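Local coordinates for protein glutathione s-transferase S2 (Nilaparvata lugens, PDB 5H5L) that is a sigma-class glutathione transferase acting as a glutathione-requiring prostaglandin D synthase, and probably conjugates glutathione to electrophilic substrates, at residues M21-L25 with L71-L77; S64-R69 with W151-Y155. The contacts are given in a common frame with arbitrary orientation. Numbering follows the deposited sequence.

Contact 1. Residues M21-L25 with L71-L77; sequences MLSYL and LGKKAGL
This is a nearly parallel, apolar helix-helix contact within the N-terminal thioredoxin-like domain, where the last turns of helices 15-25 and 64-75 lie side by side. The segment axes approach to 9.7 Å at 16°, both running the same way. In register, M21 CA is 6.3 Å from L71 CA and L25 CA 5.6 Å from A75 CA. M21, with all three chi angles m, folds its methyl against the neighbouring backbone: CE is 3.5 Å from G72 CA. L71 reaches back, CD1 to M21 CB 3.8 Å and CD2 to L25 CD1 3.7 Å. L25 CD2 lies 3.7 Å from A75 CB. In the thioredoxin-like fold of GSTs these two helices share one face of the sheet, and helix 15-25 forms the crossover between parallel strands 4-9 and 30-34. Beyond A75 the chain turns in a Schellman motif: G76 takes positive phi (68°), and L77 N bonds to G72 O at 2.8 Å. The turn brings L77 back to Y24 (chi1 t), whose ring face receives L77 CD1 in a CH-pi contact, 3.8 Å from the centroid. K74 starts toward helix 15-25, but its amine salt-bridges E82 of the second subunit.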
ATOM      1  N   MET B  21      -3.721   9.720  14.391  1.00 18.36           N
ATOM      2  CA  MET B  21      -2.910  10.772  13.772  1.00 16.71           C
ATOM      3  C   MET B  21      -3.556  12.143  13.953  1.00 14.92           C
ATOM      4  O   MET B  21      -2.870  13.139  14.223  1.00 15.94           O
ATOM      5  CB  MET B  21      -2.699  10.471  12.287  1.00 20.00           C
ATOM      6  CG  MET B  21      -1.687   9.352  11.996  1.00 17.73           C
ATOM      7  SD  MET B  21      -0.098   9.610  12.765  1.00 17.39           S
ATOM      8  CE  MET B  21       0.394  11.138  12.074  1.00 19.97           C
ATOM      9  N   LEU B  22      -4.862  12.213  13.808  1.00 15.09           N
ATOM     10  CA  LEU B  22      -5.535  13.501  13.990  1.00 17.60           C
ATOM     11  C   LEU B  22      -5.456  13.940  15.449  1.00 17.41           C
ATOM     12  O   LEU B  22      -5.249  15.126  15.735  1.00 21.87           O
ATOM     13  CB  LEU B  22      -6.982  13.395  13.529  1.00 19.10           C
ATOM     14  CG  LEU B  22      -7.201  13.254  12.013  1.00 19.16           C
ATOM     15  CD1 LEU B  22      -8.607  12.885  11.765  1.00 20.54           C
ATOM     16  CD2 LEU B  22      -6.890  14.564  11.332  1.00 18.28           C
ATOM     17  N   SER B  23      -5.521  12.976  16.371  1.00 25.54           N
ATOM     18  CA  SER B  23      -5.350  13.282  17.795  1.00 22.47           C
ATOM     19  C   SER B  23      -3.941  13.756  18.067  1.00 27.92           C
ATOM     20  O   SER B  23      -3.735  14.806  18.687  1.00 26.60           O
ATOM     21  CB  SER B  23      -5.678  12.053  18.628  1.00 23.71           C
ATOM     22  OG  SER B  23      -7.038  11.739  18.483  1.00 21.55           O
ATOM     23  N   TYR B  24      -2.947  13.034  17.549  1.00 26.62           N
ATOM     24  CA  TYR B  24      -1.580  13.508  17.696  1.00 25.83           C
ATOM     25  C   TYR B  24      -1.416  14.905  17.126  1.00 30.32           C
ATOM     26  O   TYR B  24      -0.638  15.707  17.647  1.00 20.32           O
ATOM     27  CB  TYR B  24      -0.603  12.574  17.011  1.00 18.17           C
ATOM     28  CG  TYR B  24       0.831  12.923  17.274  1.00 24.00           C
ATOM     29  CD1 TYR B  24       1.509  12.388  18.358  1.00 23.79           C
ATOM     30  CD2 TYR B  24       1.523  13.741  16.435  1.00 17.56           C
ATOM     31  CE1 TYR B  24       2.847  12.675  18.578  1.00 21.65           C
ATOM     32  CE2 TYR B  24       2.859  14.028  16.647  1.00 22.67           C
ATOM     33  CZ  TYR B  24       3.511  13.501  17.734  1.00 22.41           C
ATOM     34  OH  TYR B  24       4.848  13.794  17.935  1.00 25.95           O
ATOM     35  N   LEU B  25      -2.082  15.192  16.010  1.00 20.54           N
ATOM     36  CA  LEU B  25      -1.986  16.519  15.394  1.00 24.91           C
ATOM     37  C   LEU B  25      -2.665  17.599  16.231  1.00 25.30           C
ATOM     38  O   LEU B  25      -2.410  18.791  16.016  1.00 28.71           O
ATOM     39  CB  LEU B  25      -2.642  16.514  14.013  1.00 22.80           C
ATOM     40  CG  LEU B  25      -1.803  16.234  12.780  1.00 24.66           C
ATOM     41  CD1 LEU B  25      -2.735  16.247  11.565  1.00 28.34           C
ATOM     42  CD2 LEU B  25      -0.708  17.294  12.609  1.00 26.79           C
ATOM     43  N   LEU B  71      -1.053  12.959   7.056  1.00 14.88           N
ATOM     44  CA  LEU B  71      -1.076  13.502   8.419  1.00 13.60           C
ATOM     45  C   LEU B  71       0.276  13.378   9.111  1.00 15.77           C
ATOM     46  O   LEU B  71       0.687  14.280   9.853  1.00 13.70           O
ATOM     47  CB  LEU B  71      -2.148  12.819   9.220  1.00 11.86           C
ATOM     48  CG  LEU B  71      -3.516  12.946   8.572  1.00 13.74           C
ATOM     49  CD1 LEU B  71      -4.502  12.122   9.319  1.00 15.55           C
ATOM     50  CD2 LEU B  71      -3.956  14.391   8.550  1.00 21.41           C
ATOM     51  N   GLY B  72       1.026  12.329   8.812  1.00 14.50           N
ATOM     52  CA  GLY B  72       2.362  12.215   9.375  1.00 16.33           C
ATOM     53  C   GLY B  72       3.251  13.357   8.947  1.00 19.04           C
ATOM     54  O   GLY B  72       4.021  13.888   9.756  1.00 18.23           O
ATOM     55  N   LYS B  73       3.183  13.731   7.663  1.00 15.80           N
ATOM     56  CA  LYS B  73       3.925  14.900   7.198  1.00 15.13           C
ATOM     57  C   LYS B  73       3.476  16.136   7.954  1.00 20.13           C
ATOM     58  O   LYS B  73       4.298  16.934   8.395  1.00 18.47           O
ATOM     59  CB  LYS B  73       3.714  15.167   5.706  1.00 17.00           C
ATOM     60  CG  LYS B  73       4.341  14.198   4.729  1.00 26.80           C
ATOM     61  CD  LYS B  73       5.814  14.434   4.620  1.00 37.92           C
ATOM     62  CE  LYS B  73       6.455  13.366   3.722  1.00 37.12           C
ATOM     63  NZ  LYS B  73       7.953  13.469   3.736  1.00 34.93           N
ATOM     64  N   LYS B  74       2.162  16.318   8.087  1.00 16.30           N
ATOM     65  CA  LYS B  74       1.659  17.478   8.807  1.00 22.52           C
ATOM     66  C   LYS B  74       2.117  17.468  10.252  1.00 27.69           C
ATOM     67  O   LYS B  74       2.311  18.536  10.839  1.00 25.58           O
ATOM     68  CB  LYS B  74       0.132  17.539   8.753  1.00 16.93           C
ATOM     69  CG  LYS B  74      -0.426  17.766   7.340  1.00 21.76           C
ATOM     70  CD  LYS B  74      -1.718  18.517   7.272  1.00 37.85           C
ATOM     71  CE  LYS B  74      -1.467  19.914   6.713  1.00 45.74           C
ATOM     72  NZ  LYS B  74      -1.369  19.935   5.221  1.00 44.99           N
ATOM     73  N   ALA B  75       2.322  16.281  10.827  1.00 22.40           N
ATOM     74  CA  ALA B  75       2.651  16.130  12.246  1.00 18.27           C
ATOM     75  C   ALA B  75       4.137  16.192  12.523  1.00 23.22           C
ATOM     76  O   ALA B  75       4.535  16.134  13.687  1.00 27.24           O
ATOM     77  CB  ALA B  75       2.101  14.816  12.785  1.00 18.43           C
ATOM     78  N   GLY B  76       4.967  16.288  11.497  1.00 19.10           N
ATOM     79  CA  GLY B  76       6.397  16.129  11.690  1.00 23.37           C
ATOM     80  C   GLY B  76       6.842  14.730  12.060  1.00 24.26           C
ATOM     81  O   GLY B  76       7.872  14.570  12.732  1.00 21.29           O
ATOM     82  N   LEU B  77       6.084  13.715  11.663  1.00 18.55           N
ATOM     83  CA  LEU B  77       6.411  12.318  11.929  1.00 22.05           C
ATOM     84  C   LEU B  77       6.706  11.538  10.655  1.00 18.05           C
ATOM     85  O   LEU B  77       6.323  10.370  10.527  1.00 19.04           O
ATOM     86  CB  LEU B  77       5.267  11.660  12.682  1.00 19.81           C
ATOM     87  CG  LEU B  77       4.933  12.228  14.058  1.00 22.40           C
ATOM     88  CD1 LEU B  77       3.859  11.357  14.629  1.00 21.54           C
ATOM     89  CD2 LEU B  77       6.144  12.274  14.999  1.00 21.76           C
TER

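Contact 2. Residues S64-R69 with W151-Y155. With GSH (glutathione), chain E.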
ATOM      1  N   SER B  64      -6.242   4.368   3.978  1.00 12.14           N
ATOM      2  CA  SER B  64      -5.751   4.610   5.333  1.00 12.87           C
ATOM      3  C   SER B  64      -4.259   4.912   5.337  1.00 14.91           C
ATOM      4  O   SER B  64      -3.810   5.815   6.051  1.00 11.99           O
ATOM      5  CB  SER B  64      -6.040   3.400   6.228  1.00 16.13           C
ATOM      6  OG  SER B  64      -5.336   2.252   5.784  1.00 16.45           O
ATOM      7  N   THR B  65      -3.482   4.177   4.539  1.00 10.92           N
ATOM      8  CA  THR B  65      -2.037   4.407   4.519  1.00  9.76           C
ATOM      9  C   THR B  65      -1.697   5.769   3.919  1.00  9.82           C
ATOM     10  O   THR B  65      -0.878   6.508   4.482  1.00 10.57           O
ATOM     11  CB  THR B  65      -1.313   3.296   3.751  1.00 16.00           C
ATOM     12  OG1 THR B  65      -1.625   2.013   4.314  1.00 17.06           O
ATOM     13  CG2 THR B  65       0.185   3.451   3.844  1.00 15.22           C
ATOM     14  N   ALA B  66      -2.298   6.110   2.762  1.00 10.73           N
ATOM     15  CA  ALA B  66      -2.019   7.398   2.132  1.00 10.43           C
ATOM     16  C   ALA B  66      -2.351   8.543   3.077  1.00  9.92           C
ATOM     17  O   ALA B  66      -1.613   9.549   3.159  1.00  7.78           O
ATOM     18  CB  ALA B  66      -2.821   7.545   0.828  1.00 11.45           C
ATOM     19  N   ILE B  67      -3.483   8.423   3.758  1.00 11.62           N
ATOM     20  CA  ILE B  67      -3.924   9.487   4.665  1.00 12.59           C
ATOM     21  C   ILE B  67      -3.009   9.565   5.878  1.00 10.83           C
ATOM     22  O   ILE B  67      -2.606  10.654   6.299  1.00 11.43           O
ATOM     23  CB  ILE B  67      -5.381   9.235   5.082  1.00 13.33           C
ATOM     24  CG1 ILE B  67      -6.310   9.347   3.871  1.00 12.69           C
ATOM     25  CG2 ILE B  67      -5.779  10.181   6.240  1.00 11.25           C
ATOM     26  CD1 ILE B  67      -7.715   8.830   4.088  1.00 17.15           C
ATOM     27  N   ALA B  68      -2.643   8.412   6.444  1.00 10.61           N
ATOM     28  CA  ALA B  68      -1.737   8.410   7.595  1.00 10.01           C
ATOM     29  C   ALA B  68      -0.413   9.099   7.277  1.00 14.22           C
ATOM     30  O   ALA B  68       0.113   9.870   8.100  1.00 11.36           O
ATOM     31  CB  ALA B  68      -1.513   6.972   8.050  1.00 14.92           C
ATOM     32  N   ARG B  69       0.141   8.841   6.077  1.00 12.30           N
ATOM     33  CA  ARG B  69       1.398   9.455   5.664  1.00 11.59           C
ATOM     34  C   ARG B  69       1.234  10.965   5.532  1.00 13.91           C
ATOM     35  O   ARG B  69       2.106  11.734   5.943  1.00 12.18           O
ATOM     36  CB  ARG B  69       1.870   8.841   4.331  1.00 12.11           C
ATOM     37  CG  ARG B  69       3.264   9.347   3.843  1.00 15.79           C
ATOM     38  CD  ARG B  69       3.670   8.779   2.429  1.00 16.20           C
ATOM     39  NE  ARG B  69       3.752   7.312   2.483  1.00  9.74           N
ATOM     40  CZ  ARG B  69       2.842   6.489   1.990  1.00 13.71           C
ATOM     41  NH1 ARG B  69       1.765   6.962   1.354  1.00 11.72           N
ATOM     42  NH2 ARG B  69       2.992   5.180   2.144  1.00 10.80           N
ATOM     43  N   TRP B 151       4.860   8.247  11.597  1.00 16.68           N
ATOM     44  CA  TRP B 151       3.466   7.878  11.369  1.00 13.29           C
ATOM     45  C   TRP B 151       3.348   6.376  11.201  1.00 11.64           C
ATOM     46  O   TRP B 151       2.319   5.786  11.531  1.00 13.51           O
ATOM     47  CB  TRP B 151       2.899   8.613  10.121  1.00 16.49           C
ATOM     48  CG  TRP B 151       3.521   8.157   8.833  1.00 12.99           C
ATOM     49  CD1 TRP B 151       4.624   8.698   8.215  1.00 13.19           C
ATOM     50  CD2 TRP B 151       3.096   7.072   8.011  1.00 11.18           C
ATOM     51  NE1 TRP B 151       4.898   8.024   7.065  1.00 12.47           N
ATOM     52  CE2 TRP B 151       3.976   7.018   6.918  1.00 13.61           C
ATOM     53  CE3 TRP B 151       2.059   6.129   8.096  1.00 10.32           C
ATOM     54  CZ2 TRP B 151       3.858   6.077   5.923  1.00 11.35           C
ATOM     55  CZ3 TRP B 151       1.940   5.188   7.111  1.00  9.50           C
ATOM     56  CH2 TRP B 151       2.837   5.149   6.037  1.00 10.53           C
ATOM     57  N   GLY B 152       4.406   5.741  10.714  1.00 11.99           N
ATOM     58  CA  GLY B 152       4.399   4.307  10.606  1.00 11.40           C
ATOM     59  C   GLY B 152       4.206   3.607  11.947  1.00 13.07           C
ATOM     60  O   GLY B 152       3.455   2.631  12.048  1.00 11.36           O
ATOM     61  N   ASP B 153       4.904   4.074  12.981  1.00 14.53           N
ATOM     62  CA  ASP B 153       4.714   3.496  14.318  1.00 13.80           C
ATOM     63  C   ASP B 153       3.258   3.599  14.759  1.00 14.06           C
ATOM     64  O   ASP B 153       2.687   2.659  15.328  1.00 14.06           O
ATOM     65  CB  ASP B 153       5.618   4.214  15.332  1.00 15.99           C
ATOM     66  CG  ASP B 153       7.090   4.115  14.986  1.00 18.01           C
ATOM     67  OD1 ASP B 153       7.574   2.982  14.769  1.00 19.74           O
ATOM     68  OD2 ASP B 153       7.758   5.175  14.886  1.00 20.14           O
ATOM     69  N   ILE B 154       2.640   4.740  14.508  1.00 12.90           N
ATOM     70  CA  ILE B 154       1.272   4.955  14.928  1.00  9.70           C
ATOM     71  C   ILE B 154       0.316   4.080  14.144  1.00 15.93           C
ATOM     72  O   ILE B 154      -0.600   3.494  14.711  1.00 15.72           O
ATOM     73  CB  ILE B 154       0.987   6.457  14.813  1.00 14.34           C
ATOM     74  CG1 ILE B 154       1.819   7.164  15.907  1.00 23.15           C
ATOM     75  CG2 ILE B 154      -0.482   6.755  15.002  1.00 20.75           C
ATOM     76  CD1 ILE B 154       1.845   8.664  15.804  1.00 25.02           C
ATOM     77  N   TYR B 155       0.532   3.948  12.840  1.00 14.49           N
ATOM     78  CA  TYR B 155      -0.303   3.067  12.039  1.00 13.25           C
ATOM     79  C   TYR B 155      -0.167   1.623  12.514  1.00 13.67           C
ATOM     80  O   TYR B 155      -1.160   0.923  12.714  1.00 16.56           O
ATOM     81  CB  TYR B 155       0.116   3.231  10.575  1.00 11.10           C
ATOM     82  CG  TYR B 155      -0.756   2.565   9.548  1.00 13.52           C
ATOM     83  CD1 TYR B 155      -1.760   3.282   8.901  1.00 15.18           C
ATOM     84  CD2 TYR B 155      -0.539   1.243   9.169  1.00 14.18           C
ATOM     85  CE1 TYR B 155      -2.542   2.696   7.918  1.00 16.19           C
ATOM     86  CE2 TYR B 155      -1.322   0.651   8.201  1.00 18.09           C
ATOM     87  CZ  TYR B 155      -2.326   1.399   7.579  1.00 15.74           C
ATOM     88  OH  TYR B 155      -3.105   0.807   6.622  1.00 18.24           O
TER
HETATM   89  N1  GSH E 301      -6.782  -0.225   1.210  1.00 21.87           N
HETATM   90  CA1 GSH E 301      -7.932   0.313   1.925  1.00 21.45           C
HETATM   91  C1  GSH E 301      -7.431   1.178   3.094  1.00 17.77           C
HETATM   92  O11 GSH E 301      -6.312   0.907   3.638  1.00 19.57           O
HETATM   93  O12 GSH E 301      -8.119   2.151   3.529  1.00 15.85           O
HETATM   94  CB1 GSH E 301      -8.754  -0.856   2.533  1.00 20.78           C
HETATM   95  CG1 GSH E 301     -10.064  -0.277   3.045  1.00 23.51           C
HETATM   96  CD1 GSH E 301     -10.992  -1.442   3.518  1.00 33.39           C
HETATM   97  OE1 GSH E 301     -10.688  -2.577   3.370  1.00 27.73           O
HETATM   98  N2  GSH E 301     -12.264  -1.092   4.157  1.00 34.88           N
HETATM   99  CA2 GSH E 301     -13.130  -2.167   4.626  1.00 37.04           C
HETATM  100  C2  GSH E 301     -14.524  -1.955   4.063  1.00 30.55           C
HETATM  101  O2  GSH E 301     -14.861  -0.877   3.705  1.00 29.65           O
HETATM  102  CB2 GSH E 301     -13.205  -2.061   6.132  1.00 35.62           C
HETATM  103  SG2 GSH E 301     -11.578  -2.205   6.864  1.00 37.23           S
HETATM  104  N3  GSH E 301     -15.437  -3.085   4.023  1.00 40.18           N
HETATM  105  CA3 GSH E 301     -16.798  -2.897   3.529  1.00 42.21           C
HETATM  106  C3  GSH E 301     -16.919  -3.420   2.111  1.00 41.30           C
HETATM  107  O31 GSH E 301     -15.922  -3.871   1.502  1.00 42.63           O
HETATM  108  O32 GSH E 301     -18.040  -3.388   1.579  1.00 45.76           O
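A tyrosine of the all-helical domain is linked to glutathione at second hand, through a serine hydroxyl. Y155 OH donates to S64 OG (2.8 Å), and S64 OG in turn donates to GSH O11 (2.7 Å), an arrangement consistent with Y155 holding the serine hydroxyl in place for the alpha-carboxylate of the gamma-glutamyl residue. S64 N, at the start of its helix, gives a second bond, 2.9 Å to GSH O12. S64 opens the SNAIL/TRAIL motif of GSTs, here STAIA (64-68). T65 OG1 bonds weakly to Y155 OH (3.0 Å), more strongly to N96.

Further along, the contact turns apolar. A68 CB touches both aromatics, 3.7 Å from W151 CE3 and 3.8 Å from Y155 CD1. W151 (chi1 p) lays its indole against the other helix, with R69 CA over the five-membered ring in a CH-pi contact, 3.8 Å from its centroid. The guanidinium of R69 makes salt bridges to D89 of its own chain and D89 of the second subunit.

The segment axes cross at 137°, 10.0 Å apart. Helix 64-75, following edge strand 59-62, packs on helix 151-164; helix 82-106 flanks T65 and W151, and helix 15-25 meets I154 and Y155.

Overall arrangement
From the N terminus the chain passes strand 4-9 into helix 15-25, then takes three more strands and helix 39-43 before helix 64-75 returns it to 21-25. Contact 1 closes that loop inside the thioredoxin-like domain. Contact 2 uses the N-terminal turns of the same helix 64-75 and closes a longer, largely helical loop at 151-155, tying the N-terminal domain to the C-terminal one. Their segments alternate, so the two loops cross. They also touch: L77 O is 2.8 Å from W151 N, a probable hydrogen bond, and M21 SD packs on I154 CG2 at 3.6 Å. Helices 15-25, 64-75 and 151-164 therefore meet at one junction of the domains.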